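Local coordinates for stress-induced-phosphoprotein 1 (Caenorhabditis elegans, PDB 4GCN) that binds the chaperones Hsp70 and Hsp90 as a co-chaperone, inhibits the Hsp90 ATPase, plays a role in gonad development and raises thermotolerance and longevity, at residues N97-S100 with L101-W105. Numbering follows the deposited sequence.
Sequences NDLS and LAVQW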
loop_
_atom_site.group_PDB
_atom_site.type_symbol
_atom_site.label_atom_id
_atom_site.label_comp_id
_atom_site.label_asym_id
_atom_site.label_seq_id
_atom_site.Cartn_x
_atom_site.Cartn_y
_atom_site.Cartn_z
ATOM N N ASN A 97 10.650 -11.086 9.369
ATOM C CA ASN A 97 10.797 -11.708 10.691
ATOM C C ASN A 97 10.750 -10.687 11.840
ATOM O O ASN A 97 11.366 -10.907 12.881
ATOM C CB ASN A 97 12.110 -12.497 10.776
ATOM C CG ASN A 97 12.144 -13.524 11.925
ATOM O OD1 ASN A 97 13.226 -13.799 12.545
ATOM N ND2 ASN A 97 10.966 -14.092 12.238
ATOM N N ASP A 98 9.960 -9.635 11.670
ATOM C CA ASP A 98 9.900 -8.537 12.675
ATOM C C ASP A 98 8.490 -8.507 13.227
ATOM O O ASP A 98 7.654 -7.706 12.802
ATOM C CB ASP A 98 10.308 -7.192 12.066
ATOM C CG ASP A 98 10.649 -6.138 13.114
ATOM O OD1 ASP A 98 9.980 -6.205 14.161
ATOM O OD2 ASP A 98 11.614 -5.295 12.942
ATOM N N LEU A 99 8.256 -9.353 14.229
ATOM C CA LEU A 99 6.903 -9.479 14.782
ATOM C C LEU A 99 6.526 -8.239 15.515
ATOM O O LEU A 99 5.377 -7.853 15.529
ATOM C CB LEU A 99 6.820 -10.644 15.778
ATOM C CG LEU A 99 5.372 -11.059 16.172
ATOM C CD1 LEU A 99 4.741 -11.741 14.971
ATOM C CD2 LEU A 99 5.324 -11.968 17.425
ATOM N N SER A 100 7.494 -7.631 16.188
ATOM C CA SER A 100 7.185 -6.462 16.993
ATOM C C SER A 100 6.512 -5.358 16.124
ATOM O O SER A 100 5.400 -4.852 16.438
ATOM C CB SER A 100 8.442 -5.972 17.698
ATOM O OG SER A 100 8.863 -6.885 18.696
ATOM N N LEU A 101 7.183 -5.050 15.031
ATOM C CA LEU A 101 6.721 -4.034 14.062
ATOM C C LEU A 101 5.465 -4.504 13.322
ATOM O O LEU A 101 4.549 -3.707 13.170
ATOM C CB LEU A 101 7.839 -3.560 13.105
ATOM C CG LEU A 101 8.525 -2.209 13.463
ATOM C CD1 LEU A 101 7.551 -1.023 13.198
ATOM C CD2 LEU A 101 9.032 -2.177 14.904
ATOM N N ALA A 102 5.395 -5.789 12.963
ATOM C CA ALA A 102 4.237 -6.351 12.305
ATOM C C ALA A 102 3.026 -6.094 13.163
ATOM O O ALA A 102 2.000 -5.604 12.670
ATOM C CB ALA A 102 4.386 -7.849 12.028
ATOM N N VAL A 103 3.080 -6.505 14.433
ATOM C CA VAL A 103 1.943 -6.344 15.344
ATOM C C VAL A 103 1.627 -4.836 15.604
ATOM O O VAL A 103 0.444 -4.453 15.672
ATOM C CB VAL A 103 2.244 -7.131 16.643
ATOM C CG1 VAL A 103 1.325 -6.764 17.782
ATOM C CG2 VAL A 103 2.183 -8.648 16.304
ATOM N N GLN A 104 2.624 -3.995 15.677
ATOM C CA GLN A 104 2.343 -2.527 15.799
ATOM C C GLN A 104 1.447 -2.080 14.626
ATOM O O GLN A 104 0.466 -1.355 14.857
ATOM C CB GLN A 104 3.598 -1.651 15.799
ATOM C CG GLN A 104 4.271 -1.479 17.164
ATOM C CD GLN A 104 5.639 -0.811 17.049
ATOM O OE1 GLN A 104 5.812 0.128 16.264
ATOM N NE2 GLN A 104 6.612 -1.276 17.859
ATOM N N TRP A 105 1.766 -2.547 13.411
ATOM C CA TRP A 105 1.081 -2.092 12.223
ATOM C C TRP A 105 -0.332 -2.717 12.140
ATOM O O TRP A 105 -1.284 -2.063 11.770
ATOM C CB TRP A 105 1.889 -2.405 10.954
ATOM C CG TRP A 105 2.868 -1.335 10.630
ATOM C CD1 TRP A 105 4.206 -1.261 10.953
ATOM C CD2 TRP A 105 2.579 -0.126 9.907
ATOM N NE1 TRP A 105 4.761 -0.061 10.533
ATOM C CE2 TRP A 105 3.819 0.662 9.884
ATOM C CE3 TRP A 105 1.437 0.409 9.363
ATOM C CZ2 TRP A 105 3.900 1.879 9.215
ATOM C CZ3 TRP A 105 1.532 1.597 8.632
ATOM C CH2 TRP A 105 2.718 2.334 8.584
#
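Asp98 caps the start of helix 99-112 by reaching forward to the backbone of Leu101. Its CG stands anti to the backbone N (chi1 -163°), which swings the carboxylate over the first turn, where OD1 accepts from Leu101 N at 3.1 Å. The bond is nearly straight at the hydrogen (168°), although the N-H arrives from above the carboxylate plane. The aspartate and the side chain of Leu101 run alongside each other, with OD1 3.6 Å from Leu101 CB, and both rest on Phe93 of helix 79-95. The negative carboxylate probably also interacts favourably with the helix dipole. With an alanine here the carboxylate is gone, and Leu101 N would probably lose its capping acceptor, making the first turn likelier to fray. The carbonyl of Asp98 opens the helical bonding, its O taking Ala102 N at 3.0 Å. One residue on, Leu99 O receives Val103 N (2.9 Å), while Leu99 CG packs against Val103 CG2 at 4.0 Å; these two side chains meet Leu125 and Glu126 of helix 116-126, respectively. Ser100 O then accepts from Gln104 N at 3.0 Å, and the CG of Gln104 passes alongside the same oxygen. The Schellman motif at Asn97 and this aspartate N-cap follow directly on one another, making the short turn between antiparallel helices 79-95 and 99-112 characteristic of a TPR helix pair, here in the predicted third repeat of the N-terminal domain.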